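Local structure of polymerase X (Deinococcus radiodurans, 2W9M) at residues V152-Q161 with G226-E234; L177-D187 with E199-V209. The protein probably extends DNA by adding deoxyribonucleotides from their triphosphates, as a family X DNA polymerase that carries zinc ions. All blocks are in the same frame, centred on the assembly; numbering follows the deposited sequence.

Contact 1. Residues V152-Q161 with G226-E234; sequences VFLFEARQRQ and GDYEGVPVE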
loop_
_atom_site.group_PDB
_atom_site.type_symbol
_atom_site.label_atom_id
_atom_site.label_comp_id
_atom_site.label_asym_id
_atom_site.label_seq_id
_atom_site.Cartn_x
_atom_site.Cartn_y
_atom_site.Cartn_z
ATOM N N VAL A 152 -11.672 -9.046 -13.278
ATOM C CA VAL A 152 -11.787 -8.083 -14.369
ATOM C C VAL A 152 -12.969 -7.134 -14.157
ATOM O O VAL A 152 -12.912 -5.970 -14.539
ATOM C CB VAL A 152 -11.928 -8.771 -15.738
ATOM C CG1 VAL A 152 -12.326 -7.757 -16.802
ATOM C CG2 VAL A 152 -10.632 -9.463 -16.118
ATOM N N PHE A 153 -14.034 -7.633 -13.542
ATOM C CA PHE A 153 -15.198 -6.802 -13.259
ATOM C C PHE A 153 -14.874 -5.736 -12.219
ATOM O O PHE A 153 -15.270 -4.579 -12.370
ATOM C CB PHE A 153 -16.380 -7.651 -12.783
ATOM C CG PHE A 153 -17.193 -8.239 -13.900
ATOM C CD1 PHE A 153 -17.027 -9.562 -14.276
ATOM C CD2 PHE A 153 -18.128 -7.468 -14.573
ATOM C CE1 PHE A 153 -17.776 -10.104 -15.302
ATOM C CE2 PHE A 153 -18.880 -8.005 -15.601
ATOM C CZ PHE A 153 -18.703 -9.324 -15.966
ATOM N N LEU A 154 -14.164 -6.128 -11.161
ATOM C CA LEU A 154 -13.785 -5.182 -10.118
ATOM C C LEU A 154 -12.965 -4.045 -10.718
ATOM O O LEU A 154 -13.195 -2.873 -10.409
ATOM C CB LEU A 154 -13.001 -5.861 -8.989
ATOM C CG LEU A 154 -13.784 -6.522 -7.851
ATOM C CD1 LEU A 154 -15.217 -6.019 -7.839
ATOM C CD2 LEU A 154 -13.756 -8.037 -7.964
ATOM N N PHE A 155 -12.020 -4.397 -11.586
ATOM C CA PHE A 155 -11.130 -3.415 -12.194
ATOM C C PHE A 155 -11.858 -2.423 -13.099
ATOM O O PHE A 155 -11.557 -1.230 -13.089
ATOM C CB PHE A 155 -10.002 -4.096 -12.974
ATOM C CG PHE A 155 -8.894 -4.623 -12.108
ATOM C CD1 PHE A 155 -8.016 -5.580 -12.590
ATOM C CD2 PHE A 155 -8.737 -4.171 -10.809
ATOM C CE1 PHE A 155 -6.994 -6.068 -11.797
ATOM C CE2 PHE A 155 -7.718 -4.657 -10.008
ATOM C CZ PHE A 155 -6.845 -5.607 -10.505
ATOM N N GLU A 156 -12.810 -2.914 -13.884
ATOM C CA GLU A 156 -13.529 -2.054 -14.821
ATOM C C GLU A 156 -14.477 -1.093 -14.107
ATOM O O GLU A 156 -14.822 -0.042 -14.639
ATOM C CB GLU A 156 -14.269 -2.893 -15.865
ATOM C CG GLU A 156 -13.327 -3.720 -16.724
ATOM C CD GLU A 156 -14.015 -4.392 -17.893
ATOM O OE1 GLU A 156 -15.167 -4.846 -17.726
ATOM O OE2 GLU A 156 -13.395 -4.473 -18.977
ATOM N N ALA A 157 -14.880 -1.456 -12.894
ATOM C CA ALA A 157 -15.728 -0.602 -12.073
ATOM C C ALA A 157 -14.994 0.679 -11.686
ATOM O O ALA A 157 -15.497 1.785 -11.890
ATOM C CB ALA A 157 -16.185 -1.351 -10.829
ATOM N N ARG A 158 -13.803 0.512 -11.119
ATOM C CA ARG A 158 -12.945 1.626 -10.726
ATOM C C ARG A 158 -12.772 2.654 -11.848
ATOM O O ARG A 158 -12.683 2.298 -13.025
ATOM C CB ARG A 158 -11.575 1.090 -10.295
ATOM C CG ARG A 158 -11.565 0.469 -8.911
ATOM C CD ARG A 158 -10.917 -0.910 -8.912
ATOM N NE ARG A 158 -9.466 -0.875 -9.077
ATOM C CZ ARG A 158 -8.600 -1.286 -8.155
ATOM N NH1 ARG A 158 -9.035 -1.765 -6.995
ATOM N NH2 ARG A 158 -7.295 -1.223 -8.398
ATOM N N GLN A 159 -12.736 3.932 -11.481
ATOM C CA GLN A 159 -12.464 4.987 -12.451
ATOM C C GLN A 159 -10.964 5.117 -12.644
ATOM O O GLN A 159 -10.487 5.454 -13.724
ATOM C CB GLN A 159 -13.037 6.326 -11.989
ATOM C CG GLN A 159 -14.426 6.639 -12.522
ATOM C CD GLN A 159 -14.742 8.123 -12.467
ATOM O OE1 GLN A 159 -13.863 8.965 -12.669
ATOM N NE2 GLN A 159 -16.002 8.452 -12.198
ATOM N N ARG A 160 -10.226 4.848 -11.575
ATOM C CA ARG A 160 -8.774 4.873 -11.616
ATOM C C ARG A 160 -8.210 3.598 -10.986
ATOM O O ARG A 160 -8.823 3.013 -10.091
ATOM C CB ARG A 160 -8.245 6.122 -10.913
ATOM C CG ARG A 160 -8.247 7.371 -11.789
ATOM C CD ARG A 160 -7.559 8.556 -11.102
ATOM N NE ARG A 160 -6.933 9.462 -12.069
ATOM C CZ ARG A 160 -5.619 9.584 -12.242
ATOM N NH1 ARG A 160 -4.782 8.873 -11.504
ATOM N NH2 ARG A 160 -5.139 10.427 -13.147
ATOM N N GLN A 161 -7.055 3.159 -11.472
ATOM C CA GLN A 161 -6.438 1.922 -11.005
ATOM C C GLN A 161 -5.374 2.196 -9.947
ATOM O O GLN A 161 -4.850 3.303 -9.860
ATOM C CB GLN A 161 -5.807 1.174 -12.180
ATOM C CG GLN A 161 -6.788 0.823 -13.285
ATOM C CD GLN A 161 -7.926 -0.033 -12.784
ATOM O OE1 GLN A 161 -7.756 -0.824 -11.855
ATOM N NE2 GLN A 161 -9.094 0.116 -13.393
ATOM N N GLY A 226 -6.502 0.424 -25.475
ATOM C CA GLY A 226 -7.238 -0.810 -25.300
ATOM C C GLY A 226 -7.503 -1.097 -23.838
ATOM O O GLY A 226 -7.503 -0.190 -23.006
ATOM N N ASP A 227 -7.713 -2.369 -23.521
ATOM C CA ASP A 227 -8.072 -2.778 -22.175
ATOM C C ASP A 227 -7.490 -4.161 -21.932
ATOM O O ASP A 227 -7.905 -5.133 -22.567
ATOM C CB ASP A 227 -9.598 -2.828 -22.044
ATOM C CG ASP A 227 -10.073 -2.691 -20.607
ATOM O OD1 ASP A 227 -9.907 -1.593 -20.029
ATOM O OD2 ASP A 227 -10.633 -3.672 -20.062
ATOM N N TYR A 228 -6.521 -4.254 -21.028
ATOM C CA TYR A 228 -5.959 -5.553 -20.683
ATOM C C TYR A 228 -6.456 -6.049 -19.326
ATOM O O TYR A 228 -6.005 -5.580 -18.278
ATOM C CB TYR A 228 -4.431 -5.535 -20.710
ATOM C CG TYR A 228 -3.835 -6.921 -20.584
ATOM C CD1 TYR A 228 -3.858 -7.805 -21.656
ATOM C CD2 TYR A 228 -3.269 -7.354 -19.392
ATOM C CE1 TYR A 228 -3.326 -9.074 -21.551
ATOM C CE2 TYR A 228 -2.730 -8.621 -19.277
ATOM C CZ TYR A 228 -2.762 -9.477 -20.359
ATOM O OH TYR A 228 -2.231 -10.741 -20.250
ATOM N N GLU A 229 -7.385 -7.000 -19.362
ATOM C CA GLU A 229 -7.962 -7.572 -18.152
ATOM C C GLU A 229 -8.491 -6.508 -17.196
ATOM O O GLU A 229 -8.194 -6.531 -16.002
ATOM C CB GLU A 229 -6.948 -8.484 -17.463
ATOM C CG GLU A 229 -6.574 -9.687 -18.319
ATOM C CD GLU A 229 -5.478 -10.533 -17.707
ATOM O OE1 GLU A 229 -5.076 -10.254 -16.558
ATOM O OE2 GLU A 229 -5.017 -11.478 -18.381
ATOM N N GLY A 230 -9.276 -5.578 -17.738
ATOM C CA GLY A 230 -9.920 -4.549 -16.941
ATOM C C GLY A 230 -9.087 -3.295 -16.755
ATOM O O GLY A 230 -9.613 -2.242 -16.395
ATOM N N VAL A 231 -7.784 -3.408 -16.997
ATOM C CA VAL A 231 -6.870 -2.285 -16.833
ATOM C C VAL A 231 -6.678 -1.545 -18.154
ATOM O O VAL A 231 -6.130 -2.104 -19.105
ATOM C CB VAL A 231 -5.500 -2.758 -16.332
ATOM C CG1 VAL A 231 -4.586 -1.571 -16.102
ATOM C CG2 VAL A 231 -5.655 -3.579 -15.062
ATOM N N PRO A 232 -7.134 -0.283 -18.219
ATOM C CA PRO A 232 -6.983 0.534 -19.430
ATOM C C PRO A 232 -5.513 0.666 -19.835
ATOM O O PRO A 232 -4.641 0.828 -18.976
ATOM C CB PRO A 232 -7.539 1.897 -19.008
ATOM C CG PRO A 232 -8.447 1.600 -17.862
ATOM C CD PRO A 232 -7.823 0.447 -17.141
ATOM N N VAL A 233 -5.250 0.594 -21.135
ATOM C CA VAL A 233 -3.886 0.603 -21.642
ATOM C C VAL A 233 -3.700 1.651 -22.729
ATOM O O VAL A 233 -4.558 1.817 -23.591
ATOM C CB VAL A 233 -3.500 -0.771 -22.217
ATOM C CG1 VAL A 233 -2.238 -0.665 -23.050
ATOM C CG2 VAL A 233 -3.320 -1.781 -21.099
ATOM N N GLU A 234 -2.575 2.356 -22.679
ATOM C CA GLU A 234 -2.213 3.302 -23.727
ATOM C C GLU A 234 -0.757 3.129 -24.114
ATOM O O GLU A 234 0.128 3.141 -23.260
ATOM C CB GLU A 234 -2.454 4.742 -23.280
ATOM C CG GLU A 234 -3.915 5.119 -23.160
ATOM C CD GLU A 234 -4.107 6.569 -22.770
ATOM O OE1 GLU A 234 -3.416 7.440 -23.340
ATOM O OE2 GLU A 234 -4.954 6.835 -21.892
#
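The carboxylate of Asp-227 meets that of Glu-156 at one edge of this contact, where the last turns of helix 141-157 lie against the type I' beta turn, Tyr-228 to Val-231, that joins antiparallel strands 224-228 and 231-238 into a beta hairpin. Asp-227 OD2 and Glu-156 OE2 lie 3.1 Å apart, two acceptors; the carboxylate planes are turned 45° against each other. Two like charges this close would probably raise the pKa of one, which may carry a proton. The same Asp-227 OD2 receives a weak bond from Gly-230 N. The Glu-229 carboxylate is in a salt bridge with Arg-125 of helix 121-130, while Glu-229 CB lies 4.0 Å from Val-152 CG2. Glu-229 O lies at the edge of the Phe-155 ring, near its plane, 3.5 Å from Phe-155 CD1. At Gly-230 the backbones come nearest, Gly-230 CA to Val-152 CA 4.8 Å; Gly-230 CA lies 3.5 Å from Glu-156 CG and 4.0 Å from Val-152 CG1. A CB here would run into Phe-155 CB and Val-152 O, and the backbone angles (phi 89°) are themselves suited to glycine. Val-231 lies alongside Phe-155 and points the same way, with CG2 touching ring atom CD1. At Pro-232 the ring atom CD packs on Gln-161 CG and NE2. Gln-161 folds back through a bent chain, chi2 -59°, and its amide bonds back to the helix: NE2 gives a bond of 2.8 Å to Phe-155 O, approaching from above the carbonyl plane, while OE1 accepts from Arg-158 NE.

Contact 2. Residues L177-D187 with E199-V209; sequences LTDLSPAPAGD and ELTVTGTPDDV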
loop_
_atom_site.group_PDB
_atom_site.type_symbol
_atom_site.label_atom_id
_atom_site.label_comp_id
_atom_site.label_asym_id
_atom_site.label_seq_id
_atom_site.Cartn_x
_atom_site.Cartn_y
_atom_site.Cartn_z
ATOM N N LEU A 177 6.763 -6.350 -26.084
ATOM C CA LEU A 177 7.214 -5.272 -26.960
ATOM C C LEU A 177 8.719 -5.064 -26.872
ATOM O O LEU A 177 9.212 -3.961 -27.111
ATOM C CB LEU A 177 6.509 -3.971 -26.574
ATOM C CG LEU A 177 5.145 -3.667 -27.193
ATOM C CD1 LEU A 177 4.538 -4.888 -27.858
ATOM C CD2 LEU A 177 4.216 -3.092 -26.133
ATOM N N THR A 178 9.445 -6.129 -26.543
ATOM C CA THR A 178 10.860 -6.023 -26.174
ATOM C C THR A 178 11.750 -5.296 -27.190
ATOM O O THR A 178 12.573 -4.456 -26.810
ATOM C CB THR A 178 11.472 -7.406 -25.856
ATOM O OG1 THR A 178 10.622 -8.101 -24.936
ATOM C CG2 THR A 178 12.847 -7.243 -25.230
ATOM N N ASP A 179 11.599 -5.616 -28.473
ATOM C CA ASP A 179 12.466 -5.024 -29.494
ATOM C C ASP A 179 12.066 -3.611 -29.922
ATOM O O ASP A 179 12.704 -3.025 -30.798
ATOM C CB ASP A 179 12.610 -5.937 -30.714
ATOM C CG ASP A 179 13.987 -6.578 -30.797
ATOM O OD1 ASP A 179 14.375 -7.300 -29.850
ATOM O OD2 ASP A 179 14.686 -6.354 -31.809
ATOM N N LEU A 180 11.018 -3.073 -29.301
ATOM C CA LEU A 180 10.591 -1.700 -29.555
ATOM C C LEU A 180 11.057 -0.792 -28.424
ATOM O O LEU A 180 10.642 0.360 -28.325
ATOM C CB LEU A 180 9.070 -1.624 -29.712
ATOM C CG LEU A 180 8.444 -2.672 -30.632
ATOM C CD1 LEU A 180 6.950 -2.429 -30.803
ATOM C CD2 LEU A 180 9.142 -2.689 -31.985
ATOM N N SER A 181 11.919 -1.329 -27.566
ATOM C CA SER A 181 12.488 -0.567 -26.453
ATOM C C SER A 181 11.439 0.061 -25.537
ATOM O O SER A 181 11.430 1.276 -25.353
ATOM C CB SER A 181 13.433 0.515 -26.974
ATOM O OG SER A 181 14.592 -0.067 -27.550
ATOM N N PRO A 182 10.586 -0.775 -24.921
ATOM C CA PRO A 182 9.462 -0.306 -24.101
ATOM C C PRO A 182 9.939 0.497 -22.899
ATOM O O PRO A 182 11.064 0.297 -22.443
ATOM C CB PRO A 182 8.812 -1.605 -23.611
ATOM C CG PRO A 182 9.429 -2.709 -24.425
ATOM C CD PRO A 182 10.777 -2.231 -24.813
ATOM N N ALA A 183 9.085 1.383 -22.393
ATOM C CA ALA A 183 9.388 2.163 -21.197
ATOM C C ALA A 183 8.100 2.689 -20.575
ATOM O O ALA A 183 7.257 3.248 -21.276
ATOM C CB ALA A 183 10.321 3.320 -21.533
ATOM N N PRO A 184 7.937 2.502 -19.256
ATOM C CA PRO A 184 6.752 3.032 -18.573
ATOM C C PRO A 184 6.600 4.524 -18.845
ATOM O O PRO A 184 7.602 5.226 -18.968
ATOM C CB PRO A 184 7.065 2.789 -17.092
ATOM C CG PRO A 184 7.996 1.625 -17.094
ATOM C CD PRO A 184 8.829 1.770 -18.341
ATOM N N ALA A 185 5.366 4.999 -18.946
ATOM C CA ALA A 185 5.132 6.412 -19.190
ATOM C C ALA A 185 4.032 6.930 -18.283
ATOM O O ALA A 185 3.449 6.174 -17.502
ATOM C CB ALA A 185 4.773 6.644 -20.646
ATOM N N GLY A 186 3.756 8.225 -18.389
ATOM C CA GLY A 186 2.670 8.839 -17.654
ATOM C C GLY A 186 2.650 8.511 -16.175
ATOM O O GLY A 186 3.665 8.608 -15.488
ATOM N N ASP A 187 1.480 8.110 -15.693
ATOM C CA ASP A 187 1.239 7.981 -14.261
ATOM C C ASP A 187 2.057 6.883 -13.580
ATOM O O ASP A 187 2.581 7.094 -12.488
ATOM C CB ASP A 187 -0.258 7.811 -13.988
ATOM C CG ASP A 187 -1.071 9.018 -14.434
ATOM O OD1 ASP A 187 -0.471 9.981 -14.962
ATOM O OD2 ASP A 187 -2.308 9.009 -14.257
ATOM N N GLU A 199 0.313 3.034 -18.917
ATOM C CA GLU A 199 0.898 3.781 -20.022
ATOM C C GLU A 199 2.317 3.318 -20.330
ATOM O O GLU A 199 3.138 3.125 -19.433
ATOM C CB GLU A 199 0.881 5.280 -19.725
ATOM C CG GLU A 199 -0.498 5.927 -19.839
ATOM C CD GLU A 199 -0.570 7.287 -19.155
ATOM O OE1 GLU A 199 -0.607 8.314 -19.871
ATOM O OE2 GLU A 199 -0.583 7.328 -17.901
ATOM N N LEU A 200 2.596 3.148 -21.614
ATOM C CA LEU A 200 3.881 2.645 -22.068
ATOM C C LEU A 200 4.375 3.543 -23.196
ATOM O O LEU A 200 3.585 4.145 -23.922
ATOM C CB LEU A 200 3.717 1.210 -22.579
ATOM C CG LEU A 200 4.714 0.134 -22.148
ATOM C CD1 LEU A 200 4.952 0.204 -20.653
ATOM C CD2 LEU A 200 4.210 -1.246 -22.541
ATOM N N THR A 201 5.686 3.644 -23.339
ATOM C CA THR A 201 6.251 4.378 -24.458
ATOM C C THR A 201 7.118 3.420 -25.283
ATOM O O THR A 201 7.660 2.449 -24.757
ATOM C CB THR A 201 7.025 5.621 -23.978
ATOM O OG1 THR A 201 6.672 6.750 -24.787
ATOM C CG2 THR A 201 8.522 5.382 -24.019
ATOM N N VAL A 202 7.232 3.683 -26.579
ATOM C CA VAL A 202 7.784 2.700 -27.508
ATOM C C VAL A 202 8.292 3.386 -28.784
ATOM O O VAL A 202 7.711 4.378 -29.225
ATOM C CB VAL A 202 6.697 1.659 -27.871
ATOM C CG1 VAL A 202 6.774 1.264 -29.336
ATOM C CG2 VAL A 202 6.779 0.443 -26.952
ATOM N N THR A 203 9.380 2.882 -29.367
ATOM C CA THR A 203 9.819 3.364 -30.677
ATOM C C THR A 203 9.409 2.377 -31.766
ATOM O O THR A 203 9.555 1.165 -31.608
ATOM C CB THR A 203 11.341 3.597 -30.770
ATOM O OG1 THR A 203 11.997 2.366 -31.088
ATOM C CG2 THR A 203 11.899 4.151 -29.473
ATOM N N GLY A 204 8.898 2.901 -32.872
ATOM C CA GLY A 204 8.389 2.064 -33.940
ATOM C C GLY A 204 7.065 2.611 -34.428
ATOM O O GLY A 204 6.695 3.731 -34.092
ATOM N N THR A 205 6.347 1.821 -35.215
ATOM C CA THR A 205 5.081 2.264 -35.786
ATOM C C THR A 205 3.905 1.491 -35.187
ATOM O O THR A 205 4.084 0.392 -34.657
ATOM C CB THR A 205 5.084 2.109 -37.324
ATOM O OG1 THR A 205 4.988 0.721 -37.672
ATOM C CG2 THR A 205 6.365 2.691 -37.912
ATOM N N PRO A 206 2.695 2.068 -35.267
ATOM C CA PRO A 206 1.490 1.425 -34.722
ATOM C C PRO A 206 1.277 0.004 -35.253
ATOM O O PRO A 206 0.524 -0.767 -34.657
ATOM C CB PRO A 206 0.360 2.344 -35.197
ATOM C CG PRO A 206 1.009 3.680 -35.362
ATOM C CD PRO A 206 2.408 3.400 -35.829
ATOM N N ASP A 207 1.928 -0.333 -36.361
ATOM C CA ASP A 207 1.849 -1.681 -36.918
ATOM C C ASP A 207 2.814 -2.614 -36.192
ATOM O O ASP A 207 2.520 -3.791 -35.988
ATOM C CB ASP A 207 2.161 -1.659 -38.414
ATOM C CG ASP A 207 1.198 -0.792 -39.196
ATOM O OD1 ASP A 207 -0.017 -1.088 -39.177
ATOM O OD2 ASP A 207 1.656 0.184 -39.831
ATOM N N ASP A 208 3.973 -2.084 -35.813
ATOM C CA ASP A 208 4.940 -2.836 -35.026
ATOM C C ASP A 208 4.294 -3.293 -33.723
ATOM O O ASP A 208 4.432 -4.449 -33.319
ATOM C CB ASP A 208 6.168 -1.973 -34.723
ATOM C CG ASP A 208 6.945 -1.600 -35.973
ATOM O OD1 ASP A 208 7.049 -2.453 -36.881
ATOM O OD2 ASP A 208 7.457 -0.457 -36.044
ATOM N N VAL A 209 3.582 -2.373 -33.076
ATOM C CA VAL A 209 2.897 -2.648 -31.820
ATOM C C VAL A 209 1.700 -3.564 -32.042
ATOM O O VAL A 209 1.425 -4.456 -31.239
ATOM C CB VAL A 209 2.395 -1.342 -31.170
ATOM C CG1 VAL A 209 1.538 -1.646 -29.948
ATOM C CG2 VAL A 209 3.568 -0.445 -30.804
#
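Leu-180 reaches from the turn after Leu-177 into the corner between Val-202 and the helix at Val-209. Its CB lies 3.4 Å from Thr-203 O and also touches Val-202 CG1. CG, set anti to the carbonyl carbon (chi1 -47°), carries the two methyls onward past Thr-203 O: CD1 touches both Val-202 CG1 and Val-209 CG2, 3.9 Å from the latter, and CD2 lies against Thr-203 O and Asp-208 CB. Leu-180 O meanwhile accepts Thr-203 N in its carbonyl plane. Asp-208 OD2 in turn takes the N-H of Thr-205, on its anti side but tilted from the carboxylate plane, in the capping box that starts helix 206-212. Beyond this corner the chains run as an antiparallel beta ladder at one side of the mixed sheet. Ala-183 and Thr-201 form a hydrogen-bonded pair: Thr-201 N reaches Ala-183 O over 2.6 Å, Ala-183 N returns a bond to Thr-201 O, and Ala-183 CB touches Thr-201 CG2. Pro-184, with no N-H to give, faces Leu-200 in the following non-hydrogen-bonded pair. Leu-200 CD2 meets Leu-177 CD2, 4.0 Å away, the two side chains crossing at a slant. Ala-185 N then bonds to Glu-199 O, from well above the carbonyl plane. The Glu-199 side chain, extended beyond CG, brings OE2 to Asp-187 N over 3.1 Å in a nearly straight bond (171°) that comes from above the carboxylate plane. An alanine in place of Glu-199 would remove that carboxylate and is likely to leave the Asp-187 N-H without its acceptor. Asp-187 itself turns its own carboxylate to Arg-190.

How the contacts relate
Contact 2 is nested within the chain loop that contact 1 closes; their centres are about 19 Å apart, and both contacts reach one mixed sheet. Strands 231-238 and 194-203 are neighbours there, running parallel, and Glu-234 O of contact 1 probably accepts Leu-200 N of contact 2 at 3.0 Å. Nearby, Glu-234 CB packs on Glu-199 CG at 4.1 Å. A second tie is a weak, long ion pair, Arg-160 NH2 to Asp-187 OD2 at 3.4 Å. Contact 1 sets helix 141-157 against the hairpin 224-238, and contact 2 pairs strand 183-184 with 194-203. Both lie away from the zinc sites; a bound mercury ion sits about 7 Å from the Val-202 side chain.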